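Local coordinates for protein aldolase (Escherichia coli, PDB 6VOP) that belongs to the class II aldolase and adducin N-terminal domain family, assembles as a tetramer, and has no firmly assigned function, at residues 47-52 with 73-78; 96-101 with 166-171; 83-88 with 149-154; 102-107 with 186-191. The protein carries 2 engineered substitutions. All coordinates share one frame; numbering follows the deposited sequence.

Contact 1 of 4, residues 47-52 with 73-78; sequences TPTGSC and GDKPSA. Engineered in segment 73-78: A78 (natural residue Lys).
The backbone N of T49 donates to O of K75 over 2.8 Å, an almost straight bond (169° at the hydrogen) arriving in the carbonyl plane. It ties two loops that form no regular strand: P48 and P76 make a single beta bridge, and neither proline has an N-H to add to it. A second bond lies to one side, from OG of S77 to O of T47 at 3.1 Å. A chi1 of 34° sets OG between the backbone N and carbonyl carbon of S77, facing the T47 carbonyl.

The close, buried part gathers around P48. Its CB meets CB of D74 at 3.5 Å, and its compact ring, which also rests on L61 and S62, suits a place where loops crowd together. D74 gives this apolar contact its methylene, while OD1 forms a salt bridge with R60.

The solvent side is looser. T49 and K75 lie side by side and point the same way, CG2 of T49 reaching CG of K75 at 3.7 Å. A threonine methyl and a lysine stem tolerate this exposed position, since each pairs apolar carbon with a polar end.

Both bonds end on main-chain carbonyls, but one donor is a backbone N-H and the other the S77 hydroxyl. The join therefore rests on neutral hydrogen bonds and packing, with the charge of D74 paired outside it, with R60.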
loop_
_atom_site.group_PDB
_atom_site.type_symbol
_atom_site.label_atom_id
_atom_site.label_comp_id
_atom_site.label_asym_id
_atom_site.label_seq_id
_atom_site.Cartn_x
_atom_site.Cartn_y
_atom_site.Cartn_z
ATOM N N THR A 47 -9.349 -14.440 -18.030
ATOM C CA THR A 47 -8.567 -15.134 -17.022
ATOM C C THR A 47 -9.327 -16.364 -16.534
ATOM O O THR A 47 -10.544 -16.303 -16.333
ATOM C CB THR A 47 -8.261 -14.212 -15.848
ATOM O OG1 THR A 47 -9.479 -13.897 -15.162
ATOM C CG2 THR A 47 -7.616 -12.929 -16.342
ATOM N N PRO A 48 -8.646 -17.484 -16.336
ATOM C CA PRO A 48 -9.336 -18.728 -15.988
ATOM C C PRO A 48 -9.757 -18.756 -14.523
ATOM O O PRO A 48 -9.340 -17.939 -13.703
ATOM C CB PRO A 48 -8.288 -19.802 -16.286
ATOM C CG PRO A 48 -6.984 -19.109 -16.092
ATOM C CD PRO A 48 -7.195 -17.677 -16.503
ATOM N N THR A 49 -10.605 -19.732 -14.211
ATOM C CA THR A 49 -11.109 -19.893 -12.855
ATOM C C THR A 49 -10.027 -20.459 -11.941
ATOM O O THR A 49 -9.126 -21.180 -12.378
ATOM C CB THR A 49 -12.334 -20.811 -12.841
ATOM O OG1 THR A 49 -12.849 -20.909 -11.507
ATOM C CG2 THR A 49 -11.970 -22.202 -13.338
ATOM N N GLY A 50 -10.129 -20.123 -10.659
ATOM C CA GLY A 50 -9.152 -20.584 -9.684
ATOM C C GLY A 50 -7.743 -20.125 -9.984
ATOM O O GLY A 50 -6.783 -20.864 -9.733
ATOM N N SER A 51 -7.594 -18.918 -10.520
ATOM C CA SER A 51 -6.304 -18.409 -10.958
ATOM C C SER A 51 -5.970 -17.141 -10.186
ATOM O O SER A 51 -6.779 -16.208 -10.131
ATOM C CB SER A 51 -6.308 -18.138 -12.465
ATOM O OG SER A 51 -5.022 -18.357 -13.017
ATOM N N CYS A 52 -4.784 -17.121 -9.584
ATOM C CA CYS A 52 -4.286 -15.935 -8.901
ATOM C C CYS A 52 -3.818 -14.922 -9.941
ATOM O O CYS A 52 -2.952 -15.228 -10.767
ATOM C CB CYS A 52 -3.151 -16.309 -7.951
ATOM S SG CYS A 52 -2.266 -14.904 -7.245
ATOM N N GLY A 73 -7.570 -23.011 -23.754
ATOM C CA GLY A 73 -7.086 -22.560 -22.464
ATOM C C GLY A 73 -7.790 -23.257 -21.311
ATOM O O GLY A 73 -8.642 -24.126 -21.482
ATOM N N ASP A 74 -7.409 -22.847 -20.103
ATOM C CA ASP A 74 -8.016 -23.389 -18.899
ATOM C C ASP A 74 -9.486 -22.985 -18.812
ATOM O O ASP A 74 -9.977 -22.144 -19.570
ATOM C CB ASP A 74 -7.264 -22.911 -17.657
ATOM C CG ASP A 74 -5.985 -23.681 -17.417
ATOM O OD1 ASP A 74 -5.797 -24.737 -18.055
ATOM O OD2 ASP A 74 -5.167 -23.230 -16.584
ATOM N N LYS A 75 -10.188 -23.599 -17.870
ATOM C CA LYS A 75 -11.603 -23.324 -17.670
ATOM C C LYS A 75 -11.803 -21.854 -17.318
ATOM O O LYS A 75 -11.181 -21.363 -16.364
ATOM C CB LYS A 75 -12.162 -24.220 -16.567
ATOM C CG LYS A 75 -13.613 -23.952 -16.200
ATOM C CD LYS A 75 -14.563 -24.407 -17.293
ATOM C CE LYS A 75 -15.671 -25.284 -16.727
ATOM N NZ LYS A 75 -15.888 -25.046 -15.274
ATOM N N PRO A 76 -12.631 -21.119 -18.056
ATOM C CA PRO A 76 -12.838 -19.702 -17.741
ATOM C C PRO A 76 -13.550 -19.529 -16.409
ATOM O O PRO A 76 -14.217 -20.434 -15.902
ATOM C CB PRO A 76 -13.703 -19.200 -18.900
ATOM C CG PRO A 76 -14.395 -20.424 -19.407
ATOM C CD PRO A 76 -13.410 -21.544 -19.232
ATOM N N SER A 77 -13.391 -18.337 -15.842
ATOM C CA SER A 77 -14.058 -18.011 -14.591
ATOM C C SER A 77 -15.572 -18.020 -14.780
ATOM O O SER A 77 -16.087 -17.736 -15.864
ATOM C CB SER A 77 -13.594 -16.645 -14.080
ATOM O OG SER A 77 -13.335 -15.758 -15.155
ATOM N N ALA A 78 -16.290 -18.367 -13.709
ATOM C CA ALA A 78 -17.747 -18.374 -13.775
ATOM C C ALA A 78 -18.314 -16.980 -13.994
ATOM O O ALA A 78 -19.450 -16.851 -14.465
ATOM C CB ALA A 78 -18.329 -18.985 -12.499
#

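Contact 2 of 4, residues 96-101 with 166-171; sequences VVHLHS and GPVVCG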
loop_
_atom_site.group_PDB
_atom_site.type_symbol
_atom_site.label_atom_id
_atom_site.label_comp_id
_atom_site.label_asym_id
_atom_site.label_seq_id
_atom_site.Cartn_x
_atom_site.Cartn_y
_atom_site.Cartn_z
ATOM N N VAL A 96 -13.442 -6.022 -20.160
ATOM C CA VAL A 96 -14.160 -5.973 -18.893
ATOM C C VAL A 96 -13.182 -6.285 -17.770
ATOM O O VAL A 96 -12.485 -7.306 -17.814
ATOM C CB VAL A 96 -15.344 -6.957 -18.866
ATOM C CG1 VAL A 96 -16.074 -6.868 -17.534
ATOM C CG2 VAL A 96 -16.294 -6.685 -20.024
ATOM N N VAL A 97 -13.128 -5.408 -16.771
ATOM C CA VAL A 97 -12.293 -5.589 -15.590
ATOM C C VAL A 97 -13.215 -5.721 -14.384
ATOM O O VAL A 97 -14.015 -4.819 -14.105
ATOM C CB VAL A 97 -11.304 -4.427 -15.404
ATOM C CG1 VAL A 97 -10.610 -4.529 -14.053
ATOM C CG2 VAL A 97 -10.285 -4.414 -16.530
ATOM N N HIS A 98 -13.107 -6.844 -13.676
ATOM C CA HIS A 98 -13.937 -7.121 -12.507
ATOM C C HIS A 98 -13.026 -7.495 -11.347
ATOM O O HIS A 98 -12.388 -8.554 -11.370
ATOM C CB HIS A 98 -14.945 -8.234 -12.794
ATOM C CG HIS A 98 -15.640 -8.748 -11.571
ATOM N ND1 HIS A 98 -16.101 -7.916 -10.574
ATOM C CD2 HIS A 98 -15.953 -10.007 -11.186
ATOM C CE1 HIS A 98 -16.667 -8.641 -9.626
ATOM N NE2 HIS A 98 -16.591 -9.913 -9.973
ATOM N N LEU A 99 -12.965 -6.629 -10.339
ATOM C CA LEU A 99 -12.173 -6.859 -9.143
ATOM C C LEU A 99 -13.020 -6.562 -7.914
ATOM O O LEU A 99 -14.033 -5.867 -7.990
ATOM C CB LEU A 99 -10.908 -5.990 -9.126
ATOM C CG LEU A 99 -9.939 -6.137 -10.300
ATOM C CD1 LEU A 99 -8.773 -5.179 -10.144
ATOM C CD2 LEU A 99 -9.446 -7.568 -10.402
ATOM N N HIS A 100 -12.600 -7.108 -6.780
ATOM C CA HIS A 100 -13.227 -6.804 -5.491
ATOM C C HIS A 100 -12.360 -5.845 -4.691
ATOM O O HIS A 100 -12.012 -6.089 -3.534
ATOM C CB HIS A 100 -13.495 -8.084 -4.711
ATOM C CG HIS A 100 -14.254 -9.118 -5.482
ATOM N ND1 HIS A 100 -14.299 -10.441 -5.103
ATOM C CD2 HIS A 100 -14.999 -9.025 -6.611
ATOM C CE1 HIS A 100 -15.031 -11.120 -5.968
ATOM N NE2 HIS A 100 -15.472 -10.284 -6.889
ATOM N N SER A 101 -11.996 -4.735 -5.328
ATOM C CA SER A 101 -11.134 -3.750 -4.693
ATOM C C SER A 101 -11.784 -3.196 -3.432
ATOM O O SER A 101 -13.009 -3.064 -3.340
ATOM C CB SER A 101 -10.816 -2.620 -5.667
ATOM O OG SER A 101 -10.649 -3.118 -6.981
ATOM N N GLY A 166 -18.714 -5.721 -5.518
ATOM C CA GLY A 166 -17.648 -4.879 -6.003
ATOM C C GLY A 166 -17.974 -4.218 -7.327
ATOM O O GLY A 166 -19.115 -4.250 -7.800
ATOM N N PRO A 167 -16.975 -3.598 -7.948
ATOM C CA PRO A 167 -17.187 -2.922 -9.229
ATOM C C PRO A 167 -16.950 -3.832 -10.427
ATOM O O PRO A 167 -16.243 -4.839 -10.357
ATOM C CB PRO A 167 -16.135 -1.805 -9.194
ATOM C CG PRO A 167 -14.999 -2.437 -8.464
ATOM C CD PRO A 167 -15.636 -3.317 -7.401
ATOM N N VAL A 168 -17.567 -3.444 -11.542
ATOM C CA VAL A 168 -17.385 -4.093 -12.838
ATOM C C VAL A 168 -17.299 -2.973 -13.868
ATOM O O VAL A 168 -18.278 -2.252 -14.084
ATOM C CB VAL A 168 -18.526 -5.062 -13.185
ATOM C CG1 VAL A 168 -18.425 -5.500 -14.637
ATOM C CG2 VAL A 168 -18.503 -6.270 -12.260
ATOM N N VAL A 169 -16.135 -2.820 -14.496
ATOM C CA VAL A 169 -15.855 -1.684 -15.365
ATOM C C VAL A 169 -15.523 -2.185 -16.764
ATOM O O VAL A 169 -14.837 -3.199 -16.926
ATOM C CB VAL A 169 -14.708 -0.816 -14.805
ATOM C CG1 VAL A 169 -14.565 0.456 -15.611
ATOM C CG2 VAL A 169 -14.961 -0.483 -13.341
ATOM N N CYS A 170 -16.015 -1.469 -17.770
ATOM C CA CYS A 170 -15.788 -1.781 -19.173
ATOM C C CYS A 170 -14.858 -0.743 -19.792
ATOM O O CYS A 170 -14.485 0.252 -19.166
ATOM C CB CYS A 170 -17.115 -1.835 -19.937
ATOM S SG CYS A 170 -18.280 -3.083 -19.365
ATOM N N GLY A 171 -14.494 -0.981 -21.047
ATOM C CA GLY A 171 -13.651 -0.053 -21.774
ATOM C C GLY A 171 -13.496 -0.491 -23.210
ATOM O O GLY A 171 -13.733 -1.654 -23.557
#
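The imidazole of H98 meets P167 edge-on: ND1 donates to O of P167 at 3.1 Å, the acceptor only 5° out of the ring plane. This bond fixes the ring's rotation, while CG2 of V168 approaches obliquely, 3.4 Å from ND1, and F82 packs edge-to-face. The edge of the H100 ring receives CE1 of H98 in its plane, and Y125 of a neighbouring subunit stacks on H100. H98, H100 and H165 lie close together, an arrangement consistent with a metal site as in class II aldolases, though no metal is modelled there; the P167 carbonyl would then be a second-shell acceptor positioning H98.

Behind the rings the strands run antiparallel. V97 and V169 form a hydrogen-bonded pair, N of V97 to O of V169 at 2.8 Å and N of V169 to O of V97 at 2.9 Å, both nearly straight. Beta-branched valines suit such extended, buried strands; on the H98 face, CG1 of V96 touches CG1 of V168 at 4.0 Å.

The pair lies mid-sheet, strand 95-99 flanked by 33-38 and strand 166-171 by 159-162. Helix 80-89 packs on the face of V96 and C170, whereas helix 174-194 lies against V169 and P167.

Contact 3 of 4, residues 83-88 with 149-154; sequences HLALYR and DLAELA
CD2 of L86 reaches into the neighbouring helix, 3.8 Å from CB of L150. The same methyl also lies 3.8 Å from CB of A154, so it is lodged against residues 149-154 by van der Waals contact. With CG anti to the carbonyl carbon (chi1 -60°) and an extended chi2 of 169°, the leucine delivers that methyl across the interface. Beside it, CB of A85 meets CB of A151 at 4.1 Å. Alanine fits both places because a lone methyl lets the backbones come close: the CA atoms of A85 and A151 are 5.1 Å apart. No hydrogen bond crosses the contact, as is fitting for helices whose N-H and C=O groups are largely used along their own turns.

The second shell begins with F160 of strand 159-162, which touches both L86 and L150 from the sheet. F82 packs on L150, and N89 lies against A151 and A154 while its ND2 binds O of A85. Helix 80-89 is itself moored to the sheet, since ND1 of H83 and OH of Y87 both bond to OG of S36, and L86 leans on V96.

Residues 149-154 rest on the sheet directly, L150 and L153 on F160, and also on the L86 and A85 surface of helix 80-89. Two helices packed through alanines and leucines on one face of the sheet form part of an outer layer of the alpha/beta/alpha architecture expected of the AraD-like family.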
loop_
_atom_site.group_PDB
_atom_site.type_symbol
_atom_site.label_atom_id
_atom_site.label_comp_id
_atom_site.label_asym_id
_atom_site.label_seq_id
_atom_site.Cartn_x
_atom_site.Cartn_y
_atom_site.Cartn_z
ATOM N N HIS A 83 -19.660 -11.170 -18.308
ATOM C CA HIS A 83 -18.798 -10.520 -19.288
ATOM C C HIS A 83 -19.435 -10.569 -20.670
ATOM O O HIS A 83 -19.520 -9.553 -21.368
ATOM C CB HIS A 83 -17.422 -11.188 -19.311
ATOM C CG HIS A 83 -16.554 -10.840 -18.141
ATOM N ND1 HIS A 83 -15.281 -10.332 -18.283
ATOM C CD2 HIS A 83 -16.773 -10.939 -16.809
ATOM C CE1 HIS A 83 -14.754 -10.128 -17.090
ATOM N NE2 HIS A 83 -15.639 -10.488 -16.178
ATOM N N LEU A 84 -19.909 -11.752 -21.071
ATOM C CA LEU A 84 -20.542 -11.907 -22.375
ATOM C C LEU A 84 -21.813 -11.077 -22.489
ATOM O O LEU A 84 -22.147 -10.602 -23.580
ATOM C CB LEU A 84 -20.846 -13.382 -22.634
ATOM C CG LEU A 84 -19.637 -14.297 -22.824
ATOM C CD1 LEU A 84 -19.967 -15.710 -22.381
ATOM C CD2 LEU A 84 -19.189 -14.282 -24.276
ATOM N N ALA A 85 -22.535 -10.898 -21.380
ATOM C CA ALA A 85 -23.733 -10.067 -21.405
ATOM C C ALA A 85 -23.401 -8.623 -21.752
ATOM O O ALA A 85 -24.175 -7.959 -22.450
ATOM C CB ALA A 85 -24.451 -10.142 -20.058
ATOM N N LEU A 86 -22.253 -8.126 -21.288
ATOM C CA LEU A 86 -21.871 -6.750 -21.581
ATOM C C LEU A 86 -21.451 -6.587 -23.035
ATOM O O LEU A 86 -21.780 -5.580 -23.672
ATOM C CB LEU A 86 -20.748 -6.312 -20.644
ATOM C CG LEU A 86 -21.107 -6.358 -19.160
ATOM C CD1 LEU A 86 -19.868 -6.171 -18.296
ATOM C CD2 LEU A 86 -22.161 -5.310 -18.836
ATOM N N TYR A 87 -20.721 -7.563 -23.576
ATOM C CA TYR A 87 -20.309 -7.482 -24.973
ATOM C C TYR A 87 -21.501 -7.578 -25.915
ATOM O O TYR A 87 -21.512 -6.928 -26.967
ATOM C CB TYR A 87 -19.295 -8.581 -25.293
ATOM C CG TYR A 87 -17.974 -8.451 -24.568
ATOM C CD1 TYR A 87 -17.156 -7.344 -24.763
ATOM C CD2 TYR A 87 -17.539 -9.442 -23.701
ATOM C CE1 TYR A 87 -15.942 -7.226 -24.103
ATOM C CE2 TYR A 87 -16.330 -9.331 -23.034
ATOM C CZ TYR A 87 -15.535 -8.224 -23.241
ATOM O OH TYR A 87 -14.332 -8.119 -22.580
ATOM N N ARG A 88 -22.509 -8.373 -25.559
ATOM C CA ARG A 88 -23.664 -8.576 -26.422
ATOM C C ARG A 88 -24.631 -7.400 -26.420
ATOM O O ARG A 88 -25.534 -7.363 -27.264
ATOM C CB ARG A 88 -24.411 -9.846 -26.008
ATOM C CG ARG A 88 -23.718 -11.135 -26.413
ATOM C CD ARG A 88 -24.671 -12.313 -26.353
ATOM N NE ARG A 88 -24.847 -12.809 -24.992
ATOM C CZ ARG A 88 -24.213 -13.863 -24.492
ATOM N NH1 ARG A 88 -23.352 -14.539 -25.241
ATOM N NH2 ARG A 88 -24.439 -14.244 -23.241
ATOM N N ASP A 149 -29.206 -8.394 -15.374
ATOM C CA ASP A 149 -29.269 -6.981 -15.020
ATOM C C ASP A 149 -28.187 -6.187 -15.736
ATOM O O ASP A 149 -28.443 -5.082 -16.231
ATOM C CB ASP A 149 -29.145 -6.813 -13.506
ATOM C CG ASP A 149 -30.341 -7.365 -12.760
ATOM O OD1 ASP A 149 -31.358 -7.681 -13.411
ATOM O OD2 ASP A 149 -30.260 -7.489 -11.520
ATOM N N LEU A 150 -26.969 -6.733 -15.802
ATOM C CA LEU A 150 -25.883 -6.038 -16.484
ATOM C C LEU A 150 -26.169 -5.877 -17.969
ATOM O O LEU A 150 -25.726 -4.900 -18.583
ATOM C CB LEU A 150 -24.564 -6.782 -16.272
ATOM C CG LEU A 150 -23.883 -6.551 -14.922
ATOM C CD1 LEU A 150 -22.669 -7.446 -14.775
ATOM C CD2 LEU A 150 -23.492 -5.092 -14.765
ATOM N N ALA A 151 -26.911 -6.814 -18.562
ATOM C CA ALA A 151 -27.285 -6.672 -19.965
ATOM C C ALA A 151 -28.272 -5.529 -20.168
ATOM O O ALA A 151 -28.301 -4.925 -21.247
ATOM C CB ALA A 151 -27.871 -7.981 -20.495
ATOM N N GLU A 152 -29.080 -5.215 -19.153
ATOM C CA GLU A 152 -30.038 -4.122 -19.292
ATOM C C GLU A 152 -29.340 -2.769 -19.253
ATOM O O GLU A 152 -29.748 -1.833 -19.950
ATOM C CB GLU A 152 -31.101 -4.205 -18.195
ATOM C CG GLU A 152 -31.871 -5.515 -18.157
ATOM C CD GLU A 152 -33.091 -5.512 -19.063
ATOM O OE1 GLU A 152 -33.239 -4.568 -19.869
ATOM O OE2 GLU A 152 -33.904 -6.456 -18.963
ATOM N N LEU A 153 -28.286 -2.646 -18.450
ATOM C CA LEU A 153 -27.584 -1.385 -18.267
ATOM C C LEU A 153 -26.348 -1.254 -19.146
ATOM O O LEU A 153 -25.665 -0.228 -19.079
ATOM C CB LEU A 153 -27.185 -1.220 -16.797
ATOM C CG LEU A 153 -28.301 -1.370 -15.760
ATOM C CD1 LEU A 153 -27.713 -1.670 -14.390
ATOM C CD2 LEU A 153 -29.168 -0.120 -15.711
ATOM N N ALA A 154 -26.050 -2.258 -19.974
ATOM C CA ALA A 154 -24.790 -2.257 -20.709
ATOM C C ALA A 154 -24.767 -1.210 -21.815
ATOM O O ALA A 154 -23.702 -0.660 -22.119
ATOM C CB ALA A 154 -24.522 -3.643 -21.294
#

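Contact 4 of 4, residues 102-107 with 186-191; sequences TWSTAL and ETAKLI
K189 lays its aliphatic chain over one face of the W103 indole, a CH-pi contact in which CG stands 3.6 Å from the centroid of the five-membered ring and 6° off its normal. The setting is a helix-helix crossing: segments 102-107 and 186-191 pass at 65°, their axes 7.8 Å apart at closest approach. All four torsions of K189 are near 180°, which carries the methylenes straight along the indole, from CB near CG of W103 to CE near NE1. A long apolar stem with a polar tip suits this partly exposed place.

Farther in, A188 occupies the crossing because its methyl can sit on the opposite backbone, CB 3.6 Å from O of W103. E185 steadies the start of helix 102-107, one carboxylate oxygen accepting from N of W103 and the other bonded to OG of S104. Neighbouring subunits close around the pair: OG1 of T102 bonds to OE1 of E186 of a second subunit, and E186 returns the same bond to T102 of a third.

At the other end, L107 and I191, branched side chains apt for a hydrophobic seam, cross at about a right angle, CD1 of L107 touching CD1 of I191 at 4.2 Å.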
loop_
_atom_site.group_PDB
_atom_site.type_symbol
_atom_site.label_atom_id
_atom_site.label_comp_id
_atom_site.label_asym_id
_atom_site.label_seq_id
_atom_site.Cartn_x
_atom_site.Cartn_y
_atom_site.Cartn_z
ATOM N N THR A 102 -10.930 -2.842 -2.468
ATOM C CA THR A 102 -11.368 -2.602 -1.096
ATOM C C THR A 102 -12.447 -1.527 -1.027
ATOM O O THR A 102 -13.549 -1.766 -0.521
ATOM C CB THR A 102 -10.166 -2.213 -0.234
ATOM O OG1 THR A 102 -9.133 -3.196 -0.369
ATOM C CG2 THR A 102 -10.569 -2.118 1.225
ATOM N N TRP A 103 -12.151 -0.332 -1.539
ATOM C CA TRP A 103 -13.030 0.807 -1.303
ATOM C C TRP A 103 -14.279 0.778 -2.175
ATOM O O TRP A 103 -15.338 1.247 -1.744
ATOM C CB TRP A 103 -12.251 2.104 -1.508
ATOM C CG TRP A 103 -11.004 2.141 -0.683
ATOM C CD1 TRP A 103 -9.770 1.686 -1.044
ATOM C CD2 TRP A 103 -10.874 2.638 0.654
ATOM N NE1 TRP A 103 -8.876 1.877 -0.020
ATOM C CE2 TRP A 103 -9.528 2.460 1.035
ATOM C CE3 TRP A 103 -11.760 3.223 1.562
ATOM C CZ2 TRP A 103 -9.048 2.847 2.283
ATOM C CZ3 TRP A 103 -11.280 3.607 2.803
ATOM C CH2 TRP A 103 -9.938 3.418 3.151
ATOM N N SER A 104 -14.185 0.247 -3.393
ATOM C CA SER A 104 -15.387 0.077 -4.203
ATOM C C SER A 104 -16.298 -0.985 -3.603
ATOM O O SER A 104 -17.521 -0.798 -3.540
ATOM C CB SER A 104 -15.008 -0.285 -5.636
ATOM O OG SER A 104 -13.933 0.511 -6.086
ATOM N N THR A 105 -15.718 -2.103 -3.154
ATOM C CA THR A 105 -16.510 -3.125 -2.481
ATOM C C THR A 105 -17.098 -2.589 -1.183
ATOM O O THR A 105 -18.229 -2.931 -0.817
ATOM C CB THR A 105 -15.660 -4.367 -2.207
ATOM O OG1 THR A 105 -14.964 -4.753 -3.400
ATOM C CG2 THR A 105 -16.540 -5.520 -1.748
ATOM N N ALA A 106 -16.348 -1.741 -0.474
ATOM C CA ALA A 106 -16.876 -1.131 0.741
ATOM C C ALA A 106 -18.080 -0.251 0.430
ATOM O O ALA A 106 -19.125 -0.352 1.085
ATOM C CB ALA A 106 -15.783 -0.324 1.445
ATOM N N LEU A 107 -17.953 0.617 -0.577
ATOM C CA LEU A 107 -19.070 1.477 -0.957
ATOM C C LEU A 107 -20.305 0.658 -1.306
ATOM O O LEU A 107 -21.424 1.020 -0.926
ATOM C CB LEU A 107 -18.667 2.373 -2.130
ATOM C CG LEU A 107 -19.707 3.385 -2.625
ATOM C CD1 LEU A 107 -19.814 4.580 -1.687
ATOM C CD2 LEU A 107 -19.380 3.838 -4.040
ATOM N N GLU A 186 -10.429 4.788 -6.910
ATOM C CA GLU A 186 -9.834 5.967 -6.293
ATOM C C GLU A 186 -10.907 6.901 -5.752
ATOM O O GLU A 186 -10.759 7.467 -4.663
ATOM C CB GLU A 186 -8.948 6.688 -7.308
ATOM C CG GLU A 186 -8.406 8.022 -6.841
ATOM C CD GLU A 186 -7.188 7.881 -5.953
ATOM O OE1 GLU A 186 -6.675 8.922 -5.490
ATOM O OE2 GLU A 186 -6.748 6.736 -5.715
ATOM N N THR A 187 -12.004 7.062 -6.493
ATOM C CA THR A 187 -13.061 7.969 -6.061
ATOM C C THR A 187 -13.801 7.421 -4.848
ATOM O O THR A 187 -14.122 8.173 -3.920
ATOM C CB THR A 187 -14.023 8.235 -7.216
ATOM O OG1 THR A 187 -13.347 9.004 -8.216
ATOM C CG2 THR A 187 -15.246 9.004 -6.738
ATOM N N ALA A 188 -14.081 6.115 -4.831
ATOM C CA ALA A 188 -14.674 5.515 -3.641
ATOM C C ALA A 188 -13.739 5.631 -2.445
ATOM O O ALA A 188 -14.201 5.784 -1.308
ATOM C CB ALA A 188 -15.027 4.052 -3.901
ATOM N N LYS A 189 -12.428 5.574 -2.684
ATOM C CA LYS A 189 -11.465 5.751 -1.601
ATOM C C LYS A 189 -11.518 7.169 -1.045
ATOM O O LYS A 189 -11.382 7.372 0.167
ATOM C CB LYS A 189 -10.060 5.416 -2.097
ATOM C CG LYS A 189 -8.992 5.419 -1.018
ATOM C CD LYS A 189 -7.649 4.980 -1.583
ATOM C CE LYS A 189 -6.603 4.853 -0.489
ATOM N NZ LYS A 189 -5.272 4.473 -1.036
ATOM N N LEU A 190 -11.720 8.163 -1.912
ATOM C CA LEU A 190 -11.830 9.537 -1.434
ATOM C C LEU A 190 -13.110 9.753 -0.639
ATOM O O LEU A 190 -13.123 10.552 0.305
ATOM C CB LEU A 190 -11.769 10.512 -2.606
ATOM C CG LEU A 190 -10.456 10.530 -3.384
ATOM C CD1 LEU A 190 -10.470 11.636 -4.426
ATOM C CD2 LEU A 190 -9.285 10.695 -2.432
ATOM N N ILE A 191 -14.187 9.054 -1.004
ATOM C CA ILE A 191 -15.453 9.199 -0.289
ATOM C C ILE A 191 -15.271 8.855 1.184
ATOM O O ILE A 191 -15.646 9.628 2.073
ATOM C CB ILE A 191 -16.540 8.327 -0.942
ATOM C CG1 ILE A 191 -16.982 8.936 -2.274
ATOM C CG2 ILE A 191 -17.729 8.169 -0.012
ATOM C CD1 ILE A 191 -18.099 8.176 -2.949
#

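In the fold
Contact 2 lies at the middle of the mixed sheet, about 2 Å from the centre of the chain. Contacts 3 and 4 each touch it, their centres about 13 Å away, and sit on opposite sides of the chain's centre, about 23 Å apart. Contact 1 stands apart, beyond strand 33-38, about 16 Å from contact 2 and 26 Å from contact 4 between centres. Along the chain it closes first; then come 83-88, 96-101 and 102-107, whose partners 149-154, 166-171 and 186-191 follow in the same order. Two separate runs of the chain, 83-107 and 149-191, are thus interlocked; contacts 2 and 4 both meet a second subunit, and contact 4 a third.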